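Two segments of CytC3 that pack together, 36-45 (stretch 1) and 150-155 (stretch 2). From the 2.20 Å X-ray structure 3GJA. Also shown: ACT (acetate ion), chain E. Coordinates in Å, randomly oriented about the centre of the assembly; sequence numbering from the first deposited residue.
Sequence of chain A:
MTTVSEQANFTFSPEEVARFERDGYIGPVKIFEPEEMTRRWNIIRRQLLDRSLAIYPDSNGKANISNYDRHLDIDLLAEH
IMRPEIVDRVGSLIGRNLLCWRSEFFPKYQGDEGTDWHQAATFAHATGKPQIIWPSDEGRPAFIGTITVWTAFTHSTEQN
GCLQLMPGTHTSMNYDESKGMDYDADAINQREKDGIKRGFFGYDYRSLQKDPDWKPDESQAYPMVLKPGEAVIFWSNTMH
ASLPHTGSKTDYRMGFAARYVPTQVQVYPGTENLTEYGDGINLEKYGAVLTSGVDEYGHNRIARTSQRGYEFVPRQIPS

Stretch 1 36-45: EMTRRWNIIR
Stretch 2 150-155: WTAFTH

A helix can dock against the end of a strand through one aromatic side chain, with the i, i+3/i+4 spacing of the helix supplying its partners. The contact in CytC3 illustrates this. Residues 36-45 are helical throughout, phi and psi near -60°/-45°, with backbone bonds such as Trp41 N to Met37 O (2.9 Å) and Arg45 N to Trp41 O (2.9 Å). Residues 150-152 are extended; at Phe153 the chain leaves the strand, phi/psi -88°/-24°, then extends again through Thr154 (-124°/168°). The CA atoms of Trp41 and Phe153 lie 6.1 Å apart.

Met37, Trp41 and Ile44 fall on one side of the helix, their CA-to-CB bonds directed toward the strand segment. The CA-to-CB bond of Phe153 points sideways, but chi1 of -85° (m) and chi2 of 9° set its CG-to-CZ axis across the helix axis, with the CE1 side toward Met37 and the CE2 side toward Ile44, so that it meets all three. Met37, t then p with chi3 at -98°, brings CE to 3.3 Å from Phe153 CE1, while its SD lies 3.8 Å from Thr151 CG2. Trp41 is t, chi2 -134°; its CE3 is 3.4 Å from Phe153 CD2, the ring planes inclined at 45°, and Phe153 CB sits over the indole face, 4.1 Å from the centroid of its five-membered ring. Ile44, m then t, extends CD1 to 3.9 Å from Phe153 CE2.

No direct hydrogen bond crosses this apolar contact, which buries 306 Å² in total. A water bridges instead, 2.8 Å from Thr38 OG1 (chi1 m) and donating to Phe153 O at 2.8 Å. Arg40 also starts toward the strand segment, but its m, t, t side chain leads away, and its NE bonds Glu36 OE2 at 2.8 Å in a salt bridge within the helix. Beyond the contact, Trp150 (t, chi2 100°) donates from NE1 to acetate OXT at 2.6 Å.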

ATOM      1  N   GLU A  36      -3.556   2.503  20.219  1.00 39.06           N
ATOM      2  CA  GLU A  36      -2.924   1.253  19.823  1.00 38.90           C
ATOM      3  C   GLU A  36      -2.007   1.489  18.624  1.00 37.74           C
ATOM      4  O   GLU A  36      -0.874   1.020  18.608  1.00 38.68           O
ATOM      5  CB  GLU A  36      -4.002   0.210  19.486  1.00 37.71           C
ATOM      6  CG  GLU A  36      -3.484  -1.114  18.921  1.00 38.28           C
ATOM      7  CD  GLU A  36      -2.398  -1.749  19.777  1.00 39.93           C
ATOM      8  OE1 GLU A  36      -2.347  -1.463  20.992  1.00 43.20           O
ATOM      9  OE2 GLU A  36      -1.602  -2.546  19.240  1.00 39.52           O
ATOM     10  N   MET A  37      -2.488   2.226  17.626  1.00 37.33           N
ATOM     11  CA  MET A  37      -1.665   2.504  16.449  1.00 36.65           C
ATOM     12  C   MET A  37      -0.435   3.285  16.877  1.00 35.44           C
ATOM     13  O   MET A  37       0.675   3.017  16.410  1.00 34.60           O
ATOM     14  CB  MET A  37      -2.433   3.331  15.414  1.00 37.49           C
ATOM     15  CG  MET A  37      -1.654   3.565  14.114  1.00 35.39           C
ATOM     16  SD  MET A  37      -1.548   2.076  13.080  1.00 36.79           S
ATOM     17  CE  MET A  37       0.065   1.437  13.506  1.00 33.09           C
ATOM     18  N   THR A  38      -0.639   4.251  17.771  1.00 34.34           N
ATOM     19  CA  THR A  38       0.454   5.084  18.256  1.00 34.37           C
ATOM     20  C   THR A  38       1.491   4.229  18.962  1.00 35.21           C
ATOM     21  O   THR A  38       2.695   4.392  18.750  1.00 36.76           O
ATOM     22  CB  THR A  38      -0.064   6.203  19.209  1.00 35.06           C
ATOM     23  OG1 THR A  38      -0.757   7.196  18.441  1.00 35.94           O
ATOM     24  CG2 THR A  38       1.089   6.874  19.952  1.00 29.67           C
ATOM     25  N   ARG A  39       1.018   3.309  19.794  1.00 36.09           N
ATOM     26  CA  ARG A  39       1.900   2.414  20.527  1.00 37.57           C
ATOM     27  C   ARG A  39       2.796   1.647  19.547  1.00 35.91           C
ATOM     28  O   ARG A  39       4.001   1.533  19.757  1.00 37.08           O
ATOM     29  CB  ARG A  39       1.071   1.419  21.342  1.00 39.88           C
ATOM     30  CG  ARG A  39       1.740   0.963  22.627  1.00 44.11           C
ATOM     31  CD  ARG A  39       1.186  -0.371  23.138  1.00 46.81           C
ATOM     32  NE  ARG A  39       1.857  -1.504  22.502  1.00 50.63           N
ATOM     33  CZ  ARG A  39       1.324  -2.247  21.542  1.00 49.04           C
ATOM     34  NH1 ARG A  39       0.102  -1.987  21.109  1.00 52.37           N
ATOM     35  NH2 ARG A  39       2.018  -3.233  21.001  1.00 49.58           N
ATOM     36  N   ARG A  40       2.193   1.120  18.481  1.00 34.59           N
ATOM     37  CA  ARG A  40       2.923   0.358  17.461  1.00 34.70           C
ATOM     38  C   ARG A  40       3.922   1.226  16.703  1.00 34.35           C
ATOM     39  O   ARG A  40       5.080   0.851  16.521  1.00 34.43           O
ATOM     40  CB  ARG A  40       1.938  -0.260  16.460  1.00 34.84           C
ATOM     41  CG  ARG A  40       1.160  -1.429  17.012  1.00 37.46           C
ATOM     42  CD  ARG A  40      -0.039  -1.792  16.159  1.00 40.59           C
ATOM     43  NE  ARG A  40      -0.661  -3.009  16.671  1.00 46.09           N
ATOM     44  CZ  ARG A  40      -0.365  -4.235  16.250  1.00 47.05           C
ATOM     45  NH1 ARG A  40       0.538  -4.412  15.292  1.00 45.76           N
ATOM     46  NH2 ARG A  40      -0.949  -5.288  16.811  1.00 48.46           N
ATOM     47  N   TRP A  41       3.461   2.388  16.257  1.00 33.86           N
ATOM     48  CA  TRP A  41       4.311   3.308  15.519  1.00 34.31           C
ATOM     49  C   TRP A  41       5.494   3.743  16.369  1.00 34.87           C
ATOM     50  O   TRP A  41       6.583   3.985  15.842  1.00 34.81           O
ATOM     51  CB  TRP A  41       3.501   4.529  15.079  1.00 34.58           C
ATOM     52  CG  TRP A  41       4.307   5.618  14.444  1.00 34.64           C
ATOM     53  CD1 TRP A  41       4.219   6.954  14.715  1.00 35.94           C
ATOM     54  CD2 TRP A  41       5.315   5.480  13.431  1.00 34.36           C
ATOM     55  NE1 TRP A  41       5.108   7.657  13.937  1.00 35.18           N
ATOM     56  CE2 TRP A  41       5.795   6.781  13.140  1.00 35.41           C
ATOM     57  CE3 TRP A  41       5.858   4.387  12.740  1.00 33.95           C
ATOM     58  CZ2 TRP A  41       6.798   7.019  12.189  1.00 33.75           C
ATOM     59  CZ3 TRP A  41       6.859   4.625  11.787  1.00 31.90           C
ATOM     60  CH2 TRP A  41       7.316   5.934  11.524  1.00 31.33           C
ATOM     61  N   ASN A  42       5.286   3.850  17.681  1.00 34.57           N
ATOM     62  CA  ASN A  42       6.372   4.260  18.566  1.00 35.12           C
ATOM     63  C   ASN A  42       7.486   3.224  18.479  1.00 34.10           C
ATOM     64  O   ASN A  42       8.669   3.557  18.507  1.00 36.01           O
ATOM     65  CB  ASN A  42       5.890   4.396  20.022  1.00 34.35           C
ATOM     66  CG  ASN A  42       5.005   5.618  20.243  1.00 39.71           C
ATOM     67  OD1 ASN A  42       5.115   6.620  19.532  1.00 38.69           O
ATOM     68  ND2 ASN A  42       4.137   5.547  21.248  1.00 39.88           N
ATOM     69  N   ILE A  43       7.106   1.961  18.368  1.00 34.47           N
ATOM     70  CA  ILE A  43       8.097   0.900  18.270  1.00 34.76           C
ATOM     71  C   ILE A  43       8.683   0.861  16.861  1.00 33.24           C
ATOM     72  O   ILE A  43       9.901   0.953  16.685  1.00 33.90           O
ATOM     73  CB  ILE A  43       7.466  -0.471  18.636  1.00 33.83           C
ATOM     74  CG1 ILE A  43       7.002  -0.439  20.099  1.00 33.03           C
ATOM     75  CG2 ILE A  43       8.479  -1.592  18.429  1.00 37.64           C
ATOM     76  CD1 ILE A  43       6.151  -1.608  20.525  1.00 29.59           C
ATOM     77  N   ILE A  44       7.803   0.753  15.869  1.00 33.21           N
ATOM     78  CA  ILE A  44       8.188   0.687  14.457  1.00 33.20           C
ATOM     79  C   ILE A  44       9.186   1.763  14.035  1.00 34.25           C
ATOM     80  O   ILE A  44      10.152   1.484  13.319  1.00 33.07           O
ATOM     81  CB  ILE A  44       6.941   0.816  13.541  1.00 33.67           C
ATOM     82  CG1 ILE A  44       5.980  -0.342  13.805  1.00 32.44           C
ATOM     83  CG2 ILE A  44       7.363   0.868  12.067  1.00 31.03           C
ATOM     84  CD1 ILE A  44       4.639  -0.203  13.088  1.00 31.96           C
ATOM     85  N   ARG A  45       8.944   2.993  14.476  1.00 35.08           N
ATOM     86  CA  ARG A  45       9.802   4.116  14.120  1.00 36.40           C
ATOM     87  C   ARG A  45      11.257   3.827  14.485  1.00 37.29           C
ATOM     88  O   ARG A  45      12.165   4.088  13.693  1.00 37.93           O
ATOM     89  CB  ARG A  45       9.301   5.389  14.814  1.00 36.42           C
ATOM     90  CG  ARG A  45       9.745   6.693  14.161  1.00 37.82           C
ATOM     91  CD  ARG A  45      11.062   7.196  14.735  1.00 41.39           C
ATOM     92  NE  ARG A  45      10.986   7.358  16.187  1.00 39.79           N
ATOM     93  CZ  ARG A  45      12.013   7.716  16.946  1.00 40.14           C
ATOM     94  NH1 ARG A  45      13.196   7.962  16.393  1.00 38.90           N
ATOM     95  NH2 ARG A  45      11.870   7.788  18.262  1.00 39.79           N
ATOM     96  N   TRP A 150      -3.853   2.775   2.774  1.00 32.55           N
ATOM     97  CA  TRP A 150      -3.041   3.834   3.388  1.00 32.28           C
ATOM     98  C   TRP A 150      -3.441   4.036   4.855  1.00 33.19           C
ATOM     99  O   TRP A 150      -4.470   4.651   5.141  1.00 32.74           O
ATOM    100  CB  TRP A 150      -3.281   5.132   2.614  1.00 31.96           C
ATOM    101  CG  TRP A 150      -2.199   6.165   2.654  1.00 30.47           C
ATOM    102  CD1 TRP A 150      -1.259   6.395   1.689  1.00 32.27           C
ATOM    103  CD2 TRP A 150      -2.038   7.209   3.624  1.00 31.97           C
ATOM    104  NE1 TRP A 150      -0.534   7.526   1.986  1.00 31.79           N
ATOM    105  CE2 TRP A 150      -0.989   8.047   3.168  1.00 32.03           C
ATOM    106  CE3 TRP A 150      -2.681   7.526   4.830  1.00 31.75           C
ATOM    107  CZ2 TRP A 150      -0.570   9.180   3.873  1.00 29.72           C
ATOM    108  CZ3 TRP A 150      -2.262   8.660   5.536  1.00 32.79           C
ATOM    109  CH2 TRP A 150      -1.218   9.472   5.053  1.00 32.24           C
ATOM    110  N   THR A 151      -2.633   3.518   5.774  1.00 32.99           N
ATOM    111  CA  THR A 151      -2.912   3.654   7.200  1.00 32.19           C
ATOM    112  C   THR A 151      -2.185   4.862   7.779  1.00 32.46           C
ATOM    113  O   THR A 151      -0.994   5.059   7.534  1.00 32.13           O
ATOM    114  CB  THR A 151      -2.464   2.399   7.998  1.00 32.92           C
ATOM    115  OG1 THR A 151      -3.134   1.236   7.493  1.00 34.83           O
ATOM    116  CG2 THR A 151      -2.807   2.551   9.481  1.00 30.76           C
ATOM    117  N   ALA A 152      -2.902   5.668   8.550  1.00 31.67           N
ATOM    118  CA  ALA A 152      -2.304   6.838   9.178  1.00 31.78           C
ATOM    119  C   ALA A 152      -1.643   6.391  10.480  1.00 32.07           C
ATOM    120  O   ALA A 152      -2.319   5.920  11.390  1.00 31.55           O
ATOM    121  CB  ALA A 152      -3.377   7.880   9.461  1.00 30.66           C
ATOM    122  N   PHE A 153      -0.321   6.518  10.562  1.00 31.73           N
ATOM    123  CA  PHE A 153       0.411   6.119  11.765  1.00 33.66           C
ATOM    124  C   PHE A 153       0.446   7.310  12.708  1.00 35.49           C
ATOM    125  O   PHE A 153       0.596   7.176  13.922  1.00 34.87           O
ATOM    126  CB  PHE A 153       1.842   5.693  11.402  1.00 31.95           C
ATOM    127  CG  PHE A 153       1.965   4.243  10.978  1.00 30.86           C
ATOM    128  CD1 PHE A 153       0.833   3.463  10.751  1.00 29.25           C
ATOM    129  CD2 PHE A 153       3.217   3.667  10.803  1.00 29.82           C
ATOM    130  CE1 PHE A 153       0.943   2.133  10.359  1.00 30.60           C
ATOM    131  CE2 PHE A 153       3.341   2.328  10.406  1.00 30.48           C
ATOM    132  CZ  PHE A 153       2.206   1.564  10.186  1.00 30.76           C
ATOM    133  N   THR A 154       0.309   8.477  12.104  1.00 34.55           N
ATOM    134  CA  THR A 154       0.293   9.759  12.784  1.00 35.49           C
ATOM    135  C   THR A 154      -1.049  10.327  12.318  1.00 35.87           C
ATOM    136  O   THR A 154      -1.659   9.765  11.414  1.00 35.40           O
ATOM    137  CB  THR A 154       1.473  10.605  12.259  1.00 37.07           C
ATOM    138  OG1 THR A 154       2.444  10.776  13.295  1.00 39.98           O
ATOM    139  CG2 THR A 154       1.009  11.922  11.739  1.00 37.45           C
ATOM    140  N   HIS A 155      -1.544  11.401  12.915  1.00 35.14           N
ATOM    141  CA  HIS A 155      -2.813  11.917  12.418  1.00 36.25           C
ATOM    142  C   HIS A 155      -2.560  12.560  11.050  1.00 36.02           C
ATOM    143  O   HIS A 155      -1.492  13.114  10.802  1.00 35.36           O
ATOM    144  CB  HIS A 155      -3.423  12.951  13.385  1.00 38.47           C
ATOM    145  CG  HIS A 155      -2.612  14.204  13.537  1.00 43.10           C
ATOM    146  ND1 HIS A 155      -3.170  15.409  13.911  1.00 46.05           N
ATOM    147  CD2 HIS A 155      -1.283  14.434  13.398  1.00 44.11           C
ATOM    148  CE1 HIS A 155      -2.222  16.325  13.998  1.00 42.93           C
ATOM    149  NE2 HIS A 155      -1.068  15.760  13.693  1.00 45.29           N
TER
HETATM  150  C   ACT E 322       0.855   9.875  -0.544  1.00 60.08           C
HETATM  151  O   ACT E 322       1.346  10.904   0.175  1.00 62.20           O
HETATM  152  OXT ACT E 322       0.545   8.855   0.008  1.00 59.16           O
HETATM  153  CH3 ACT E 322       0.696   9.997  -2.040  1.00 58.85           C
HETATM  154  O   HOH W   1       0.434   8.581  16.334  1.00 30.95           O